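Local atomic coordinates of putative amidohydrolase (Unidentified, PDB entry 3FEQ), a protein that probably acts as a zinc-dependent prolidase of the amidohydrolase superfamily, hydrolysing dipeptides that carry a C-terminal proline. Residues Ser194-Ala198 and Ala230-Thr234; Ile238-Arg243 and Leu262-Ala268; His251-Val255 and Val300-Gly304; Ala279-His283 and Met328-Gln332; Arg305-Glu309 and Ile338-Leu343. One frame throughout, in Å; residues are numbered along the deposited sequence. Where two conformers were deposited one is given.

Contact 1: residues Ser194-Ala198 and Ala230-Thr234; sequences SGGVA and AHAYT. With ZN (zinc ion), chain V.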
# COMPACT_ATOMS: atom_id res chain seq x y z
N SER C 194 -6.28 -30.57 -10.62
CA SER C 194 -5.28 -31.46 -11.19
C SER C 194 -4.39 -30.68 -12.17
O SER C 194 -4.77 -29.61 -12.66
CB SER C 194 -6.01 -32.62 -11.91
OG SER C 194 -5.13 -33.51 -12.56
N GLY C 195 -3.21 -31.24 -12.45
CA GLY C 195 -2.40 -30.82 -13.59
C GLY C 195 -3.17 -30.97 -14.89
O GLY C 195 -4.21 -31.62 -14.91
N GLY C 196 -2.69 -30.35 -15.96
CA GLY C 196 -3.40 -30.42 -17.22
C GLY C 196 -2.52 -30.55 -18.45
O GLY C 196 -1.46 -31.17 -18.39
N VAL C 197 -2.98 -29.98 -19.56
CA VAL C 197 -2.27 -30.07 -20.83
C VAL C 197 -1.82 -28.69 -21.32
O VAL C 197 -0.67 -28.53 -21.76
CB VAL C 197 -3.14 -30.79 -21.89
CG1 VAL C 197 -2.46 -30.74 -23.26
CG2 VAL C 197 -3.43 -32.23 -21.47
N ALA C 198 -2.69 -27.69 -21.19
CA ALA C 198 -2.50 -26.37 -21.81
C ALA C 198 -1.77 -25.35 -20.91
O ALA C 198 -1.66 -24.17 -21.28
CB ALA C 198 -3.84 -25.81 -22.28
N ALA C 230 -15.05 -29.40 -11.85
CA ALA C 230 -13.66 -29.57 -11.45
C ALA C 230 -12.84 -30.33 -12.47
O ALA C 230 -13.20 -31.42 -12.91
CB ALA C 230 -13.58 -30.25 -10.10
N HIS C 231 -11.71 -29.76 -12.84
CA HIS C 231 -10.87 -30.31 -13.88
C HIS C 231 -9.93 -31.31 -13.22
O HIS C 231 -9.23 -30.97 -12.26
CB HIS C 231 -10.12 -29.17 -14.58
CG HIS C 231 -8.89 -29.61 -15.31
ND1 HIS C 231 -8.81 -29.60 -16.69
CD2 HIS C 231 -7.67 -29.99 -14.86
CE1 HIS C 231 -7.61 -30.00 -17.06
NE2 HIS C 231 -6.90 -30.24 -15.97
N ALA C 232 -9.94 -32.55 -13.69
CA ALA C 232 -9.15 -33.62 -13.07
C ALA C 232 -8.93 -34.74 -14.06
O ALA C 232 -9.85 -35.10 -14.79
CB ALA C 232 -9.84 -34.15 -11.80
N TYR C 233 -7.72 -35.28 -14.09
CA TYR C 233 -7.41 -36.38 -14.99
C TYR C 233 -7.40 -37.73 -14.30
O TYR C 233 -8.18 -38.60 -14.65
CB TYR C 233 -6.11 -36.14 -15.74
CG TYR C 233 -6.26 -35.19 -16.90
CD1 TYR C 233 -7.07 -35.50 -17.98
CD2 TYR C 233 -5.61 -33.97 -16.92
CE1 TYR C 233 -7.23 -34.61 -19.04
CE2 TYR C 233 -5.76 -33.09 -17.97
CZ TYR C 233 -6.56 -33.41 -19.03
OH TYR C 233 -6.69 -32.52 -20.07
N THR C 234 -6.52 -37.89 -13.31
CA THR C 234 -6.25 -39.21 -12.72
C THR C 234 -7.29 -39.62 -11.67
O THR C 234 -7.98 -38.77 -11.10
CB THR C 234 -4.87 -39.24 -12.06
OG1 THR C 234 -4.87 -38.39 -10.90
CG2 THR C 234 -3.79 -38.77 -13.04
ZN ZN V . -9.94 -28.19 -18.09

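Contact 2: residues Ile238-Arg243 and Leu262-Ala268; sequences IARAVR and LMHEHGA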
# COMPACT_ATOMS: atom_id res chain seq x y z
N ILE C 238 -9.34 -37.30 -9.10
CA ILE C 238 -10.79 -37.35 -9.20
C ILE C 238 -11.42 -37.72 -7.88
O ILE C 238 -12.36 -37.06 -7.42
CB ILE C 238 -11.24 -38.35 -10.26
CG1 ILE C 238 -10.98 -37.77 -11.66
CG2 ILE C 238 -12.73 -38.65 -10.07
CD1 ILE C 238 -11.02 -38.78 -12.78
N ALA C 239 -10.91 -38.78 -7.26
CA ALA C 239 -11.54 -39.33 -6.08
C ALA C 239 -11.67 -38.24 -5.02
O ALA C 239 -12.78 -37.94 -4.57
CB ALA C 239 -10.77 -40.52 -5.55
N ARG C 240 -10.56 -37.59 -4.70
CA ARG C 240 -10.54 -36.61 -3.63
C ARG C 240 -11.47 -35.42 -3.90
O ARG C 240 -12.18 -34.96 -2.99
CB ARG C 240 -9.11 -36.14 -3.31
CG ARG C 240 -8.35 -35.60 -4.49
CD ARG C 240 -6.94 -35.29 -4.10
NE ARG C 240 -6.62 -33.91 -4.42
CZ ARG C 240 -6.36 -32.98 -3.51
NH1 ARG C 240 -6.08 -31.74 -3.91
NH2 ARG C 240 -6.36 -33.27 -2.22
N ALA C 241 -11.52 -34.98 -5.16
CA ALA C 241 -12.46 -33.94 -5.58
C ALA C 241 -13.89 -34.33 -5.27
O ALA C 241 -14.64 -33.54 -4.70
CB ALA C 241 -12.31 -33.65 -7.06
N VAL C 242 -14.24 -35.56 -5.61
CA VAL C 242 -15.59 -36.07 -5.36
C VAL C 242 -15.87 -36.23 -3.87
O VAL C 242 -16.94 -35.87 -3.40
CB VAL C 242 -15.84 -37.39 -6.11
CG1 VAL C 242 -17.25 -37.88 -5.85
CG2 VAL C 242 -15.64 -37.18 -7.57
N ARG C 243 -14.87 -36.70 -3.13
CA ARG C 243 -14.96 -36.80 -1.67
C ARG C 243 -15.21 -35.46 -1.00
O ARG C 243 -15.82 -35.38 0.07
CB ARG C 243 -13.70 -37.44 -1.09
CG ARG C 243 -13.87 -38.89 -0.68
CD ARG C 243 -12.61 -39.47 -0.06
NE ARG C 243 -11.71 -40.00 -1.08
CZ ARG C 243 -10.51 -39.50 -1.37
NH1 ARG C 243 -10.03 -38.46 -0.69
NH2 ARG C 243 -9.78 -40.04 -2.34
N LEU C 262 -16.92 -44.65 -7.01
CA LEU C 262 -17.11 -43.56 -6.03
C LEU C 262 -17.92 -42.41 -6.60
O LEU C 262 -18.74 -41.82 -5.90
CB LEU C 262 -15.77 -43.04 -5.55
CG LEU C 262 -15.78 -42.03 -4.41
CD1 LEU C 262 -16.25 -42.69 -3.12
CD2 LEU C 262 -14.38 -41.48 -4.24
N MET C 263 -17.68 -42.09 -7.86
CA MET C 263 -18.44 -41.07 -8.57
C MET C 263 -19.92 -41.42 -8.69
O MET C 263 -20.78 -40.59 -8.42
CB MET C 263 -17.84 -40.83 -9.95
CG MET C 263 -17.27 -39.44 -10.12
SD MET C 263 -16.48 -39.18 -11.71
CE MET C 263 -15.44 -40.62 -11.74
N HIS C 264 -20.21 -42.66 -9.09
CA HIS C 264 -21.59 -43.12 -9.21
C HIS C 264 -22.31 -43.05 -7.87
O HIS C 264 -23.46 -42.66 -7.78
CB HIS C 264 -21.64 -44.54 -9.75
CG HIS C 264 -22.97 -45.21 -9.57
ND1 HIS C 264 -24.11 -44.80 -10.23
CD2 HIS C 264 -23.34 -46.26 -8.79
CE1 HIS C 264 -25.12 -45.58 -9.88
NE2 HIS C 264 -24.68 -46.47 -9.01
N GLU C 265 -21.59 -43.41 -6.81
CA GLU C 265 -22.14 -43.43 -5.47
C GLU C 265 -22.56 -42.05 -5.00
O GLU C 265 -23.64 -41.86 -4.45
CB GLU C 265 -21.10 -43.99 -4.51
CG GLU C 265 -21.61 -45.04 -3.55
CD GLU C 265 -20.48 -45.90 -3.04
OE1 GLU C 265 -19.38 -45.82 -3.62
OE2 GLU C 265 -20.70 -46.68 -2.08
N HIS C 266 -21.70 -41.08 -5.21
CA HIS C 266 -21.98 -39.72 -4.78
C HIS C 266 -22.93 -38.97 -5.71
O HIS C 266 -23.40 -37.89 -5.37
CB HIS C 266 -20.68 -38.95 -4.66
CG HIS C 266 -19.92 -39.23 -3.40
ND1 HIS C 266 -19.05 -40.29 -3.28
CD2 HIS C 266 -19.91 -38.58 -2.21
CE1 HIS C 266 -18.52 -40.28 -2.07
NE2 HIS C 266 -19.02 -39.25 -1.40
N GLY C 267 -23.19 -39.51 -6.90
CA GLY C 267 -24.10 -38.87 -7.83
C GLY C 267 -23.43 -37.77 -8.63
O GLY C 267 -24.07 -36.83 -9.09
N ALA C 268 -22.12 -37.94 -8.83
CA ALA C 268 -21.30 -37.00 -9.57
C ALA C 268 -21.28 -37.31 -11.07
O ALA C 268 -21.20 -38.46 -11.47
CB ALA C 268 -19.92 -37.02 -9.03

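Contact 3: residues His251-Val255 and Val300-Gly304; sequences HGNLV and VQQKG. With ZN (zinc ion), chain V.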
# COMPACT_ATOMS: atom_id res chain seq x y z
N HIS C 251 -13.16 -33.67 -18.19
CA HIS C 251 -12.19 -34.57 -18.83
C HIS C 251 -12.21 -35.96 -18.22
O HIS C 251 -12.96 -36.84 -18.67
CB HIS C 251 -10.78 -34.00 -18.75
CG HIS C 251 -10.71 -32.52 -18.99
ND1 HIS C 251 -10.89 -31.97 -20.23
CD2 HIS C 251 -10.51 -31.49 -18.14
CE1 HIS C 251 -10.78 -30.65 -20.14
NE2 HIS C 251 -10.55 -30.34 -18.88
N GLY C 252 -11.40 -36.16 -17.19
CA GLY C 252 -11.46 -37.40 -16.41
C GLY C 252 -10.88 -38.58 -17.16
O GLY C 252 -11.24 -39.73 -16.90
N ASN C 253 -9.93 -38.30 -18.05
CA ASN C 253 -9.42 -39.27 -19.01
C ASN C 253 -8.72 -40.45 -18.37
O ASN C 253 -8.59 -41.51 -18.99
CB ASN C 253 -8.46 -38.61 -19.98
CG ASN C 253 -9.12 -37.56 -20.84
OD1 ASN C 253 -9.94 -36.78 -20.36
ND2 ASN C 253 -8.77 -37.53 -22.12
N LEU C 254 -8.24 -40.27 -17.14
CA LEU C 254 -7.43 -41.30 -16.49
C LEU C 254 -8.08 -41.87 -15.22
O LEU C 254 -7.39 -42.06 -14.21
CB LEU C 254 -6.02 -40.77 -16.21
CG LEU C 254 -5.19 -40.26 -17.40
CD1 LEU C 254 -3.74 -40.00 -17.04
CD2 LEU C 254 -5.24 -41.19 -18.60
N VAL C 255 -9.38 -42.15 -15.27
CA VAL C 255 -10.05 -42.84 -14.16
C VAL C 255 -9.60 -44.28 -14.02
O VAL C 255 -9.22 -44.92 -15.00
CB VAL C 255 -11.56 -42.94 -14.38
CG1 VAL C 255 -12.31 -42.04 -13.40
CG2 VAL C 255 -11.90 -42.66 -15.83
N VAL C 300 -3.08 -38.54 -22.81
CA VAL C 300 -4.45 -38.48 -22.29
C VAL C 300 -5.49 -39.00 -23.26
O VAL C 300 -6.55 -39.46 -22.84
CB VAL C 300 -4.84 -37.06 -21.84
CG1 VAL C 300 -4.72 -36.94 -20.35
CG2 VAL C 300 -3.99 -36.00 -22.52
N GLN C 301 -5.19 -38.93 -24.56
CA GLN C 301 -6.14 -39.35 -25.59
C GLN C 301 -6.21 -40.86 -25.70
O GLN C 301 -7.21 -41.40 -26.17
CB GLN C 301 -5.75 -38.75 -26.93
CG GLN C 301 -4.26 -38.81 -27.21
CD GLN C 301 -3.94 -38.87 -28.68
OE1 GLN C 301 -2.83 -39.22 -29.07
NE2 GLN C 301 -4.93 -38.53 -29.52
N GLN C 302 -5.12 -41.52 -25.29
CA GLN C 302 -5.03 -42.98 -25.27
C GLN C 302 -6.20 -43.55 -24.47
O GLN C 302 -7.15 -44.09 -25.04
CB GLN C 302 -3.72 -43.44 -24.61
CG GLN C 302 -2.47 -42.69 -25.06
CD GLN C 302 -2.19 -42.85 -26.53
OE1 GLN C 302 -1.79 -43.93 -26.98
NE2 GLN C 302 -2.41 -41.79 -27.30
N LYS C 303 -6.13 -43.35 -23.16
CA LYS C 303 -7.14 -43.84 -22.24
C LYS C 303 -8.49 -43.14 -22.41
O LYS C 303 -9.47 -43.52 -21.76
CB LYS C 303 -6.65 -43.70 -20.80
CG LYS C 303 -6.24 -45.00 -20.14
CD LYS C 303 -4.80 -45.38 -20.46
CE LYS C 303 -4.49 -46.77 -19.92
NZ LYS C 303 -3.04 -47.09 -19.99
N GLY C 304 -8.53 -42.14 -23.28
CA GLY C 304 -9.73 -41.34 -23.46
C GLY C 304 -10.95 -42.16 -23.84
O GLY C 304 -11.94 -42.21 -23.10
ZN ZN V . -9.94 -28.19 -18.09

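Contact 4: residues Ala279-His283 and Met328-Gln332; sequences ALAKH and MHAFQ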
# COMPACT_ATOMS: atom_id res chain seq x y z
N ALA C 279 -7.86 -32.98 -31.96
CA ALA C 279 -7.54 -31.73 -32.61
C ALA C 279 -6.14 -31.27 -32.23
O ALA C 279 -5.39 -30.80 -33.08
CB ALA C 279 -8.56 -30.68 -32.25
N LEU C 280 -5.79 -31.40 -30.96
CA LEU C 280 -4.47 -31.01 -30.50
C LEU C 280 -3.40 -32.02 -30.94
O LEU C 280 -2.21 -31.70 -30.98
CB LEU C 280 -4.44 -30.79 -28.98
CG LEU C 280 -5.16 -29.55 -28.42
CD1 LEU C 280 -5.34 -29.63 -26.90
CD2 LEU C 280 -4.47 -28.25 -28.80
N ALA C 281 -3.84 -33.22 -31.31
CA ALA C 281 -2.94 -34.20 -31.93
C ALA C 281 -2.50 -33.75 -33.32
O ALA C 281 -1.31 -33.66 -33.59
CB ALA C 281 -3.57 -35.58 -31.99
N LYS C 282 -3.46 -33.45 -34.18
CA LYS C 282 -3.16 -33.01 -35.55
C LYS C 282 -2.52 -31.62 -35.61
O LYS C 282 -1.44 -31.45 -36.17
CB LYS C 282 -4.41 -33.06 -36.43
CG LYS C 282 -4.52 -34.32 -37.28
CD LYS C 282 -5.02 -35.52 -36.47
CE LYS C 282 -6.53 -35.49 -36.29
NZ LYS C 282 -7.26 -35.80 -37.55
N HIS C 283 -3.19 -30.63 -35.02
CA HIS C 283 -2.81 -29.24 -35.21
C HIS C 283 -2.34 -28.58 -33.90
O HIS C 283 -2.69 -27.43 -33.61
CB HIS C 283 -3.97 -28.44 -35.83
CG HIS C 283 -4.85 -29.25 -36.75
ND1 HIS C 283 -4.47 -29.58 -38.03
CD2 HIS C 283 -6.10 -29.74 -36.58
CE1 HIS C 283 -5.44 -30.27 -38.60
NE2 HIS C 283 -6.44 -30.38 -37.75
N MET C 328 -9.47 -24.44 -33.97
CA MET C 328 -9.97 -25.79 -33.74
C MET C 328 -11.41 -25.80 -33.20
O MET C 328 -11.95 -26.86 -32.87
CB MET C 328 -9.04 -26.54 -32.79
CG MET C 328 -7.68 -26.86 -33.39
SD MET C 328 -6.57 -27.51 -32.14
CE MET C 328 -5.96 -26.01 -31.39
N HIS C 329 -12.03 -24.63 -33.15
CA HIS C 329 -13.40 -24.55 -32.67
C HIS C 329 -14.38 -25.21 -33.61
O HIS C 329 -15.45 -25.64 -33.19
CB HIS C 329 -13.81 -23.11 -32.39
CG HIS C 329 -13.92 -22.81 -30.94
ND1 HIS C 329 -13.10 -21.90 -30.31
CD2 HIS C 329 -14.67 -23.38 -29.97
CE1 HIS C 329 -13.37 -21.89 -29.01
NE2 HIS C 329 -14.32 -22.78 -28.78
N ALA C 330 -13.96 -25.35 -34.86
CA ALA C 330 -14.80 -25.88 -35.91
C ALA C 330 -15.15 -27.34 -35.71
O ALA C 330 -16.19 -27.80 -36.19
CB ALA C 330 -14.13 -25.67 -37.26
N PHE C 331 -14.33 -28.07 -34.97
CA PHE C 331 -14.48 -29.52 -34.86
C PHE C 331 -15.50 -29.94 -33.80
O PHE C 331 -15.61 -31.12 -33.49
CB PHE C 331 -13.13 -30.18 -34.58
CG PHE C 331 -12.12 -29.97 -35.66
CD1 PHE C 331 -10.93 -29.31 -35.39
CD2 PHE C 331 -12.35 -30.42 -36.95
CE1 PHE C 331 -10.00 -29.09 -36.39
CE2 PHE C 331 -11.43 -30.19 -37.96
CZ PHE C 331 -10.25 -29.53 -37.68
N GLN C 332 -16.26 -28.98 -33.29
CA GLN C 332 -17.12 -29.16 -32.12
C GLN C 332 -18.04 -30.38 -32.19
O GLN C 332 -18.21 -31.10 -31.19
CB GLN C 332 -17.97 -27.89 -31.89
CG GLN C 332 -18.64 -27.80 -30.52
CD GLN C 332 -19.54 -26.58 -30.43
OE1 GLN C 332 -19.88 -25.97 -31.46
NE2 GLN C 332 -19.92 -26.20 -29.21

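Contact 5: residues Arg305-Glu309 and Ile338-Leu343; sequences RESLE and IRAEVL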
# COMPACT_ATOMS: atom_id res chain seq x y z
N ARG C 305 -10.86 -42.83 -24.99
CA ARG C 305 -11.92 -43.69 -25.49
C ARG C 305 -12.25 -44.77 -24.46
O ARG C 305 -13.42 -45.01 -24.13
CB ARG C 305 -11.50 -44.31 -26.82
CG ARG C 305 -12.64 -44.62 -27.77
CD ARG C 305 -12.17 -44.96 -29.18
NE ARG C 305 -12.09 -43.79 -30.05
CZ ARG C 305 -13.12 -43.27 -30.73
NH1 ARG C 305 -12.94 -42.20 -31.50
NH2 ARG C 305 -14.32 -43.82 -30.62
N GLU C 306 -11.21 -45.38 -23.91
CA GLU C 306 -11.33 -46.43 -22.90
C GLU C 306 -12.17 -46.01 -21.69
O GLU C 306 -12.99 -46.78 -21.20
CB GLU C 306 -9.93 -46.87 -22.45
CG GLU C 306 -9.87 -48.26 -21.85
CD GLU C 306 -8.51 -48.58 -21.23
OE1 GLU C 306 -8.48 -49.00 -20.06
OE2 GLU C 306 -7.48 -48.42 -21.91
N SER C 307 -11.97 -44.77 -21.23
CA SER C 307 -12.56 -44.29 -19.98
C SER C 307 -14.08 -44.25 -20.09
O SER C 307 -14.79 -44.49 -19.11
CB SER C 307 -12.04 -42.89 -19.66
OG SER C 307 -12.41 -41.97 -20.67
N LEU C 308 -14.55 -43.91 -21.28
CA LEU C 308 -15.97 -43.89 -21.59
C LEU C 308 -16.63 -45.18 -21.13
O LEU C 308 -17.66 -45.14 -20.44
CB LEU C 308 -16.16 -43.71 -23.10
CG LEU C 308 -16.53 -42.31 -23.59
CD1 LEU C 308 -15.82 -41.18 -22.84
CD2 LEU C 308 -16.31 -42.21 -25.08
N GLU C 309 -16.01 -46.30 -21.46
CA GLU C 309 -16.54 -47.61 -21.09
C GLU C 309 -16.58 -47.80 -19.59
O GLU C 309 -17.57 -48.29 -19.05
CB GLU C 309 -15.73 -48.72 -21.73
CG GLU C 309 -16.18 -49.04 -23.14
CD GLU C 309 -15.11 -49.73 -23.95
OE1 GLU C 309 -14.45 -50.64 -23.40
OE2 GLU C 309 -14.94 -49.38 -25.13
N ILE C 338 -17.34 -39.54 -32.00
CA ILE C 338 -16.42 -40.19 -31.07
C ILE C 338 -17.17 -40.94 -29.99
O ILE C 338 -16.86 -42.08 -29.67
CB ILE C 338 -15.47 -39.16 -30.44
CG1 ILE C 338 -14.65 -38.49 -31.54
CG2 ILE C 338 -14.53 -39.81 -29.46
CD1 ILE C 338 -13.92 -37.26 -31.09
N ARG C 339 -18.20 -40.30 -29.45
CA ARG C 339 -18.97 -40.91 -28.39
C ARG C 339 -19.91 -42.01 -28.89
O ARG C 339 -20.14 -43.00 -28.20
CB ARG C 339 -19.74 -39.86 -27.62
CG ARG C 339 -18.83 -38.93 -26.89
CD ARG C 339 -19.56 -38.32 -25.77
NE ARG C 339 -18.78 -37.26 -25.16
CZ ARG C 339 -18.95 -36.86 -23.91
NH1 ARG C 339 -19.85 -37.45 -23.14
NH2 ARG C 339 -18.22 -35.87 -23.44
N ALA C 340 -20.43 -41.82 -30.10
CA ALA C 340 -21.30 -42.80 -30.71
C ALA C 340 -20.54 -44.09 -31.00
O ALA C 340 -21.09 -45.18 -30.88
CB ALA C 340 -21.90 -42.26 -31.98
N GLU C 341 -19.26 -43.97 -31.33
CA GLU C 341 -18.48 -45.11 -31.74
C GLU C 341 -18.19 -46.04 -30.58
O GLU C 341 -17.76 -47.17 -30.78
CB GLU C 341 -17.17 -44.67 -32.38
CG GLU C 341 -17.28 -44.23 -33.82
CD GLU C 341 -16.02 -43.55 -34.31
OE1 GLU C 341 -14.96 -43.72 -33.68
OE2 GLU C 341 -16.09 -42.83 -35.34
N VAL C 342 -18.38 -45.56 -29.37
CA VAL C 342 -18.06 -46.39 -28.23
C VAL C 342 -19.33 -46.81 -27.54
O VAL C 342 -19.55 -48.00 -27.34
CB VAL C 342 -17.14 -45.69 -27.24
CG1 VAL C 342 -16.92 -46.55 -26.01
CG2 VAL C 342 -15.82 -45.36 -27.91
N LEU C 343 -20.17 -45.84 -27.19
CA LEU C 343 -21.49 -46.11 -26.64
C LEU C 343 -22.46 -45.89 -27.78
O LEU C 343 -22.09 -45.31 -28.79
CB LEU C 343 -21.78 -45.15 -25.48
CG LEU C 343 -20.57 -44.70 -24.65
CD1 LEU C 343 -20.82 -43.36 -23.99
CD2 LEU C 343 -20.14 -45.73 -23.59

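Contact 1: residues Ser194-Ala198 and Ala230-Thr234
The polar links come first. H231 NE2 donates to G195 O at 3.2 Å, near the plane of the imidazole ring. Y233 N makes a weak hydrogen bond to S194 OG at 3.5 Å. Within its own segment, S194 OG donates to G195 O at 3.2 Å.

The metal link uses the other nitrogen of that ring. H231 ND1 binds the zinc ion at 2.3 Å, and H251 is the second protein ligand. The nitrogen without the metal is thus hydrogen-bonded, consistent with a fixed ring orientation.

Close packing fills the rest. S194 CB lies 3.5 Å from A232 CA. G196 CA lies 3.7 Å from H231 NE2 and 3.6 Å from Y233 CE2. V197 CG2 reaches Y233 OH at 3.6 Å, and that hydroxyl is hydrogen-bonded to Y277.

Segment 230-234 is the C-terminal end of strand 228-234, and segment 194-198 belongs to the loop after strand 189-192. Metal ligands at the C-terminal strand ends are characteristic of the amidohydrolase TIM barrel.

Contact 2: residues Ile238-Arg243 and Leu262-Ala268
V242 is the central side chain of this helix pair. Its t rotamer spreads the two methyl groups toward helix 257-266 and the turn after it. V242 CG2 meets M263 CG at 3.8 Å; V242 CG1 lies 3.8 Å from H266 CB and 4.2 Å from A268 CB. One turn earlier, I238 CG2 touches M263 CE at 3.7 Å. M263 has an unusual chi1 of -115°. Its CA-to-CB bond points sideways, yet the thioether chain still extends to I238.

L262 takes the t,p rotamer and places CD2 4.0 Å from A239 CB and 4.4 Å from R243 NE.

Helical segments 238-243 and 262-266 run nearly parallel; their axes approach to 10.0 Å at 15°. They follow strands 228-234 and 248-254, as consecutive outer helices of a beta/alpha barrel packed side by side. I249 of strand 248-254 lies beneath I238 and M263.

H266, in the m rotamer, folds its ring back so that ND1 donates to L262 O at 3.0 Å. V242 O sits over one face of that ring. A Schellman motif then ends the helix. G267 has phi of 83°, and A268 N bonds to M263 O at 3.0 Å. This turn directs A268 CB toward V242.

Contact 3: residues His251-Val255 and Val300-Gly304
The one hydrogen bond between these segments is side chain to backbone, given by a buried asparagine. N253 ND2 donates to V300 O at 3.0 Å, with a nearly straight angle of 169°. The CA atoms of N253 and G304 are only 4.9 Å apart. G304 CA lies 4.2 Å from N253 ND2, and a side chain there would be crowded by Q301 O.

Segment 251-255 is the end of strand 248-254. It closes in a type I turn from G252 to V255, with a weak bond from V255 N to G252 O at 3.5 Å. G252 has a positive phi of 73°, which favours glycine.

The remaining contacts are apolar or mixed. K303 CB packs 3.4 Å from N253 O and 3.6 Å from L254 CD2, while the lysine chain leads away. L254 CG is 4.5 Å from V300 CG1.

H251 does not reach segment 300-304. H251 NE2 binds the zinc ion at 2.4 Å; H231 is the other protein ligand. H251 ND1 is hydrogen-bonded to T273. The chemistry implies a directional polar tie, two residues after a zinc ligand, between the metal-bearing strand end and V300, where the chain leads into helix 302-314.

Contact 4: residues Ala279-His283 and Met328-Gln332
Segment 279-283 is the last turn of helix 274-282. H283 N still bonds to A279 O at 2.9 Å, but H283 itself leaves helical geometry with phi/psi of -116/43°. Segment 328-332 is a 3-10 turn. Its i to i+3 bonds are weak: F331 N to M328 O at 3.4 Å, and Q332 N to H329 O at 3.4 Å. The closest CA pair is A279 and M328, 6.5 Å apart.

M328 is the main side chain. M328 SD lies 3.6 Å from A279 O and 3.7 Å from A279 CB. M328 CE continues to L280 CD2 at 3.7 Å. H283 O is 4.1 Å from M328 SD.

F331 packs beside M328. F331 CD1 is 4.2 Å from A279 CB. The rings of H283 and F331 meet rim to rim, with centroids 5.8 Å apart and planes only 8° from parallel. Neither ring covers the face of the other, so this is not a stack. H283 NE2 comes 3.9 Å from F331 CZ.

The contact joins the end of helix 274-282 to the loop between helices 302-314 and 335-340. On the side facing away from that helix end, H329 and Q332 touch helix 90-99. Q332 is also hydrogen-bonded to D63 of strand 56-66.

Contact 5: residues Arg305-Glu309 and Ile338-Leu343
I338 comes first. I338 CG2 lies over one face of the R305 guanidinium, 3.5 Å from R305 NH1. I338 O is 3.2 Å from R305 NH2. The CA-to-CB bond of R339 points away from segment 305-309, and its guanidinium forms a salt bridge with E335; R339 CA is 4.4 Å from L308 CD2. E341 OE1 forms a salt bridge with R305 NH2 at 3.1 Å. V342 is central. V342 CG2 is very close to R305 CG at 3.3 Å. V342 CG1 meets L308 CB at 4.1 Å and E309 OE2 at 3.6 Å. L343 closes the row, with CD1 4.4 Å from L308 CG and CD2 4.1 Å from L308 O.

This joins helix 302-314 to segment 338-343, on and just beyond helix 335-340, in the outer layer of the barrel. L308 and I338 both also touch L274 of helix 274-282. The apolar centre of L308, V342 and L343 depends on fit; the R305-E341 ion pair adds a directional link at the partly exposed edge.

From the N terminus, contact 1 closes the loop from strand 189-192 to strand 228-234. Contact 2 then opens on helix 235-243, the next element. Contact 3 starts on strand 248-254, between the two segments of contact 2, so contacts 2 and 3 cross. Contact 4 opens on helix 274-282 before contact 3 closes, and contact 5 opens on helix 302-314 before contact 4 closes, so these pairs cross too. Contacts 1 and 3 meet at one zinc ion and on neighbouring strands. Contacts 3 and 5 use successive parts of helix 302-314. Contact 3 touches contacts 1, 2, 4 and 5, so it joins the barrel strands to the outer helices and later loops.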